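Local coordinates for protein proteolytically activated form of PPO4 Tyrosinase (Agaricus bisporus var. bisporus H97, PDB 4OUA) that uses a pair of copper ions to hydroxylate monophenols and oxidise the resulting o-diphenols to o-quinones, probably in the initial step of melanin synthesis, at residues A[163-175]-A[185-199]. Numbering follows the deposited sequence.
Sequences NPILRYSFHPIDP and TWKTTVRNPDADKKE
Tyr-168 and Thr-189 join segments 163-175 and 185-199, two parts of the long loop between strand 158-162 and helix 201-224 in the tyrosinase central domain, around a single antiparallel bridge at Ser-169 and Thr-188, with Thr-189 N giving a hydrogen bond to Tyr-168 O (3.0 Å) and Phe-170 N one to Lys-187 O (3.2 Å). A third bond ends on a side chain: Thr-189 OG1 accepts from Tyr-168 N at 2.9 Å, because chi1 of 58° sets that hydroxyl between its own backbone N and carbonyl carbon. The methyl of the same threonine, CG2, lies 3.7 Å from Phe-170 CE1, while Lys-187 O meets the edge of this ring. Farther along, Ile-173 ends with CD1 against the carbonyl of Trp-186. Arg-167 passes its CD beside Thr-188 OG1, then bends at chi3 so that NH2 reaches the syn side of Glu-199 OE1 (3.1 Å), the two charged planes being 49° apart. An alanine in place of Arg-167 would probably leave the Glu-199 carboxylate without this cationic mate and uncover Thr-188. At the other end, the extended Arg-191 lays one guanidinium face against the Leu-166 carbonyl; its NH2 makes a weak bond to Ile-165 O (2.7 Å) and a salt bridge to Asp-275, and NH1 bonds to Ile-143 O. The bridge is thus flanked by two arginines, one from each segment: Arg-167 paired with Glu-199, and buried Arg-191, its charge probably balanced by Asp-275 and nearby carbonyls.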
loop_
_atom_site.group_PDB
_atom_site.type_symbol
_atom_site.label_atom_id
_atom_site.label_comp_id
_atom_site.label_asym_id
_atom_site.label_seq_id
_atom_site.Cartn_x
_atom_site.Cartn_y
_atom_site.Cartn_z
ATOM N N ASN A 163 6.063 18.825 -1.534
ATOM C CA ASN A 163 5.907 17.389 -1.726
ATOM C C ASN A 163 4.959 16.764 -0.708
ATOM O O ASN A 163 5.265 16.715 0.483
ATOM C CB ASN A 163 7.272 16.703 -1.653
ATOM C CG ASN A 163 7.248 15.295 -2.210
ATOM O OD1 ASN A 163 6.182 14.720 -2.437
ATOM N ND2 ASN A 163 8.428 14.729 -2.435
ATOM N N PRO A 164 3.801 16.277 -1.179
ATOM C CA PRO A 164 2.811 15.628 -0.315
ATOM C C PRO A 164 3.172 14.177 -0.005
ATOM O O PRO A 164 2.513 13.539 0.814
ATOM C CB PRO A 164 1.528 15.705 -1.143
ATOM C CG PRO A 164 2.008 15.658 -2.551
ATOM C CD PRO A 164 3.332 16.382 -2.572
ATOM N N ILE A 165 4.215 13.672 -0.655
ATOM C CA ILE A 165 4.630 12.284 -0.482
ATOM C C ILE A 165 5.443 12.085 0.795
ATOM O O ILE A 165 5.442 11.000 1.376
ATOM C CB ILE A 165 5.456 11.795 -1.691
ATOM C CG1 ILE A 165 4.632 11.905 -2.974
ATOM C CG2 ILE A 165 5.922 10.366 -1.482
ATOM C CD1 ILE A 165 5.346 11.394 -4.205
ATOM N N LEU A 166 6.132 13.135 1.232
ATOM C CA LEU A 166 6.976 13.050 2.420
ATOM C C LEU A 166 6.177 12.779 3.692
ATOM O O LEU A 166 6.541 11.917 4.491
ATOM C CB LEU A 166 7.790 14.335 2.590
ATOM C CG LEU A 166 8.876 14.608 1.548
ATOM C CD1 LEU A 166 9.728 15.792 1.966
ATOM C CD2 LEU A 166 9.740 13.378 1.330
ATOM N N ARG A 167 5.085 13.510 3.878
ATOM C CA ARG A 167 4.334 13.431 5.124
ATOM C C ARG A 167 2.893 13.900 4.958
ATOM O O ARG A 167 2.587 14.679 4.056
ATOM C CB ARG A 167 5.024 14.271 6.200
ATOM C CG ARG A 167 5.065 15.757 5.865
ATOM C CD ARG A 167 5.947 16.534 6.825
ATOM N NE ARG A 167 7.344 16.118 6.750
ATOM C CZ ARG A 167 8.233 16.621 5.899
ATOM N NH1 ARG A 167 7.872 17.560 5.035
ATOM N NH2 ARG A 167 9.485 16.181 5.909
ATOM N N TYR A 168 2.015 13.421 5.832
ATOM C CA TYR A 168 0.650 13.931 5.897
ATOM C C TYR A 168 0.495 14.870 7.086
ATOM O O TYR A 168 0.999 14.593 8.176
ATOM C CB TYR A 168 -0.364 12.791 5.998
ATOM C CG TYR A 168 -1.762 13.263 6.329
ATOM C CD1 TYR A 168 -2.511 13.978 5.403
ATOM C CD2 TYR A 168 -2.331 13.000 7.567
ATOM C CE1 TYR A 168 -3.789 14.417 5.700
ATOM C CE2 TYR A 168 -3.609 13.434 7.873
ATOM C CZ TYR A 168 -4.333 14.141 6.935
ATOM O OH TYR A 168 -5.604 14.576 7.234
ATOM N N SER A 169 -0.199 15.982 6.873
ATOM C CA SER A 169 -0.455 16.933 7.945
ATOM C C SER A 169 -1.866 16.750 8.489
ATOM O O SER A 169 -2.844 16.963 7.776
ATOM C CB SER A 169 -0.260 18.370 7.455
ATOM O OG SER A 169 1.061 18.579 6.983
ATOM N N PHE A 170 -1.966 16.346 9.752
ATOM C CA PHE A 170 -3.264 16.165 10.388
ATOM C C PHE A 170 -3.973 17.505 10.569
ATOM O O PHE A 170 -3.349 18.507 10.923
ATOM C CB PHE A 170 -3.114 15.463 11.739
ATOM C CG PHE A 170 -2.679 14.028 11.634
ATOM C CD1 PHE A 170 -1.336 13.692 11.635
ATOM C CD2 PHE A 170 -3.618 13.013 11.538
ATOM C CE1 PHE A 170 -0.936 12.372 11.540
ATOM C CE2 PHE A 170 -3.225 11.691 11.442
ATOM C CZ PHE A 170 -1.882 11.369 11.443
ATOM N N HIS A 171 -5.278 17.514 10.319
ATOM C CA HIS A 171 -6.085 18.717 10.478
ATOM C C HIS A 171 -7.526 18.362 10.829
ATOM O O HIS A 171 -8.382 18.257 9.950
ATOM C CB HIS A 171 -6.036 19.570 9.207
ATOM C CG HIS A 171 -6.288 18.799 7.947
ATOM N ND1 HIS A 171 -7.555 18.509 7.492
ATOM C CD2 HIS A 171 -5.432 18.255 7.050
ATOM C CE1 HIS A 171 -7.470 17.822 6.368
ATOM N NE2 HIS A 171 -6.192 17.654 6.077
ATOM N N PRO A 172 -7.799 18.178 12.127
ATOM C CA PRO A 172 -6.789 18.284 13.181
ATOM C C PRO A 172 -6.210 16.926 13.560
ATOM O O PRO A 172 -6.496 15.929 12.895
ATOM C CB PRO A 172 -7.583 18.873 14.342
ATOM C CG PRO A 172 -8.938 18.240 14.182
ATOM C CD PRO A 172 -9.153 18.030 12.691
ATOM N N ILE A 173 -5.402 16.892 14.614
ATOM C CA ILE A 173 -4.985 15.625 15.194
ATOM C C ILE A 173 -6.203 14.991 15.848
ATOM O O ILE A 173 -6.704 15.495 16.852
ATOM C CB ILE A 173 -3.858 15.801 16.228
ATOM C CG1 ILE A 173 -2.609 16.383 15.566
ATOM C CG2 ILE A 173 -3.536 14.471 16.894
ATOM C CD1 ILE A 173 -1.460 16.603 16.522
ATOM N N ASP A 174 -6.683 13.897 15.263
ATOM C CA ASP A 174 -7.920 13.257 15.701
ATOM C C ASP A 174 -7.923 12.963 17.198
ATOM O O ASP A 174 -6.896 12.589 17.765
ATOM C CB ASP A 174 -8.155 11.964 14.917
ATOM C CG ASP A 174 -9.536 11.381 15.155
ATOM O OD1 ASP A 174 -9.722 10.696 16.183
ATOM O OD2 ASP A 174 -10.433 11.604 14.315
ATOM N N PRO A 175 -9.086 13.140 17.841
ATOM C CA PRO A 175 -9.272 12.916 19.280
ATOM C C PRO A 175 -8.958 11.486 19.717
ATOM O O PRO A 175 -8.873 11.223 20.917
ATOM C CB PRO A 175 -10.757 13.231 19.493
ATOM C CG PRO A 175 -11.120 14.136 18.368
ATOM C CD PRO A 175 -10.307 13.662 17.203
ATOM N N THR A 185 0.775 14.869 19.930
ATOM C CA THR A 185 1.350 16.200 19.741
ATOM C C THR A 185 2.051 16.335 18.390
ATOM O O THR A 185 2.354 17.446 17.952
ATOM C CB THR A 185 2.356 16.550 20.858
ATOM O OG1 THR A 185 3.465 15.644 20.814
ATOM C CG2 THR A 185 1.690 16.467 22.224
ATOM N N TRP A 186 2.309 15.207 17.734
ATOM C CA TRP A 186 2.940 15.219 16.416
ATOM C C TRP A 186 1.991 15.782 15.364
ATOM O O TRP A 186 1.018 15.135 14.978
ATOM C CB TRP A 186 3.397 13.814 16.020
ATOM C CG TRP A 186 4.865 13.583 16.236
ATOM C CD1 TRP A 186 5.851 14.527 16.239
ATOM C CD2 TRP A 186 5.511 12.330 16.493
ATOM N NE1 TRP A 186 7.071 13.939 16.476
ATOM C CE2 TRP A 186 6.889 12.589 16.636
ATOM C CE3 TRP A 186 5.059 11.012 16.613
ATOM C CZ2 TRP A 186 7.817 11.583 16.892
ATOM C CZ3 TRP A 186 5.982 10.014 16.868
ATOM C CH2 TRP A 186 7.346 10.305 17.004
ATOM N N LYS A 187 2.288 16.991 14.904
ATOM C CA LYS A 187 1.424 17.693 13.964
ATOM C C LYS A 187 1.361 16.977 12.616
ATOM O O LYS A 187 0.297 16.880 12.005
ATOM C CB LYS A 187 1.903 19.136 13.785
ATOM C CG LYS A 187 2.111 19.875 15.103
ATOM C CD LYS A 187 2.441 21.343 14.886
ATOM C CE LYS A 187 1.251 22.103 14.317
ATOM N NZ LYS A 187 0.115 22.168 15.277
ATOM N N THR A 188 2.502 16.475 12.154
ATOM C CA THR A 188 2.539 15.713 10.912
ATOM C C THR A 188 3.118 14.329 11.163
ATOM O O THR A 188 3.695 14.071 12.218
ATOM C CB THR A 188 3.375 16.422 9.824
ATOM O OG1 THR A 188 4.770 16.186 10.052
ATOM C CG2 THR A 188 3.105 17.920 9.825
ATOM N N THR A 189 2.955 13.437 10.192
ATOM C CA THR A 189 3.587 12.123 10.256
ATOM C C THR A 189 5.110 12.256 10.213
ATOM O O THR A 189 5.647 13.155 9.567
ATOM C CB THR A 189 3.107 11.214 9.112
ATOM O OG1 THR A 189 3.383 11.835 7.851
ATOM C CG2 THR A 189 1.606 10.969 9.230
ATOM N N VAL A 190 5.806 11.365 10.911
ATOM C CA VAL A 190 7.257 11.469 11.027
ATOM C C VAL A 190 7.977 10.162 10.714
ATOM O O VAL A 190 7.543 9.086 11.123
ATOM C CB VAL A 190 7.663 11.937 12.433
ATOM C CG1 VAL A 190 9.148 11.719 12.652
ATOM C CG2 VAL A 190 7.301 13.402 12.620
ATOM N N ARG A 191 9.087 10.271 9.988
ATOM C CA ARG A 191 9.895 9.112 9.623
ATOM C C ARG A 191 11.232 9.100 10.360
ATOM O O ARG A 191 11.979 10.078 10.321
ATOM C CB ARG A 191 10.141 9.087 8.113
ATOM C CG ARG A 191 8.886 8.923 7.277
ATOM C CD ARG A 191 9.192 9.065 5.795
ATOM N NE ARG A 191 7.974 9.089 4.990
ATOM C CZ ARG A 191 7.939 9.371 3.691
ATOM N NH1 ARG A 191 9.058 9.659 3.041
ATOM N NH2 ARG A 191 6.781 9.370 3.044
ATOM N N ASN A 192 11.527 7.985 11.024
ATOM C CA ASN A 192 12.815 7.797 11.686
ATOM C C ASN A 192 13.140 8.920 12.673
ATOM O O ASN A 192 14.160 9.595 12.533
ATOM C CB ASN A 192 13.927 7.687 10.637
ATOM C CG ASN A 192 15.192 7.051 11.184
ATOM O OD1 ASN A 192 15.138 6.142 12.014
ATOM N ND2 ASN A 192 16.342 7.527 10.718
ATOM N N PRO A 193 12.270 9.119 13.676
ATOM C CA PRO A 193 12.411 10.228 14.629
ATOM C C PRO A 193 13.569 10.046 15.609
ATOM O O PRO A 193 13.938 8.917 15.934
ATOM C CB PRO A 193 11.072 10.217 15.370
ATOM C CG PRO A 193 10.626 8.801 15.302
ATOM C CD PRO A 193 11.084 8.292 13.964
ATOM N N ASP A 194 14.130 11.160 16.070
ATOM C CA ASP A 194 15.206 11.136 17.057
ATOM C C ASP A 194 14.650 11.111 18.475
ATOM O O ASP A 194 13.451 10.915 18.678
ATOM C CB ASP A 194 16.128 12.347 16.883
ATOM C CG ASP A 194 17.072 12.202 15.704
ATOM O OD1 ASP A 194 17.471 11.059 15.393
ATOM O OD2 ASP A 194 17.421 13.233 15.092
ATOM N N ALA A 195 15.527 11.314 19.452
ATOM C CA ALA A 195 15.125 11.343 20.853
ATOM C C ALA A 195 14.400 12.643 21.189
ATOM O O ALA A 195 13.641 12.710 22.158
ATOM C CB ALA A 195 16.336 11.161 21.754
ATOM N N ASP A 196 14.640 13.676 20.385
ATOM C CA ASP A 196 13.979 14.962 20.574
ATOM C C ASP A 196 12.731 15.059 19.703
ATOM O O ASP A 196 12.165 16.140 19.529
ATOM C CB ASP A 196 14.939 16.113 20.263
ATOM C CG ASP A 196 15.382 16.132 18.814
ATOM O OD1 ASP A 196 15.347 15.066 18.162
ATOM O OD2 ASP A 196 15.773 17.214 18.328
ATOM N N LYS A 197 12.322 13.919 19.152
ATOM C CA LYS A 197 11.093 13.802 18.369
ATOM C C LYS A 197 11.181 14.484 17.001
ATOM O O LYS A 197 10.177 14.611 16.299
ATOM C CB LYS A 197 9.910 14.367 19.159
ATOM C CG LYS A 197 9.707 13.713 20.520
ATOM C CD LYS A 197 8.622 14.420 21.319
ATOM C CE LYS A 197 8.475 13.818 22.708
ATOM N NZ LYS A 197 9.758 13.831 23.464
ATOM N N LYS A 198 12.382 14.914 16.622
ATOM C CA LYS A 198 12.599 15.508 15.305
ATOM C C LYS A 198 12.856 14.437 14.249
ATOM O O LYS A 198 13.496 13.421 14.525
ATOM C CB LYS A 198 13.770 16.492 15.337
ATOM C CG LYS A 198 13.493 17.786 16.079
ATOM C CD LYS A 198 14.690 18.722 15.994
ATOM C CE LYS A 198 14.416 20.046 16.687
ATOM N NZ LYS A 198 15.594 20.954 16.632
ATOM N N GLU A 199 12.360 14.673 13.039
ATOM C CA GLU A 199 12.571 13.755 11.927
ATOM C C GLU A 199 14.044 13.709 11.525
ATOM O O GLU A 199 14.735 14.727 11.552
ATOM C CB GLU A 199 11.711 14.165 10.730
ATOM C CG GLU A 199 11.859 13.267 9.511
ATOM C CD GLU A 199 11.103 13.798 8.308
ATOM O OE1 GLU A 199 11.527 14.831 7.747
ATOM O OE2 GLU A 199 10.084 13.185 7.924
#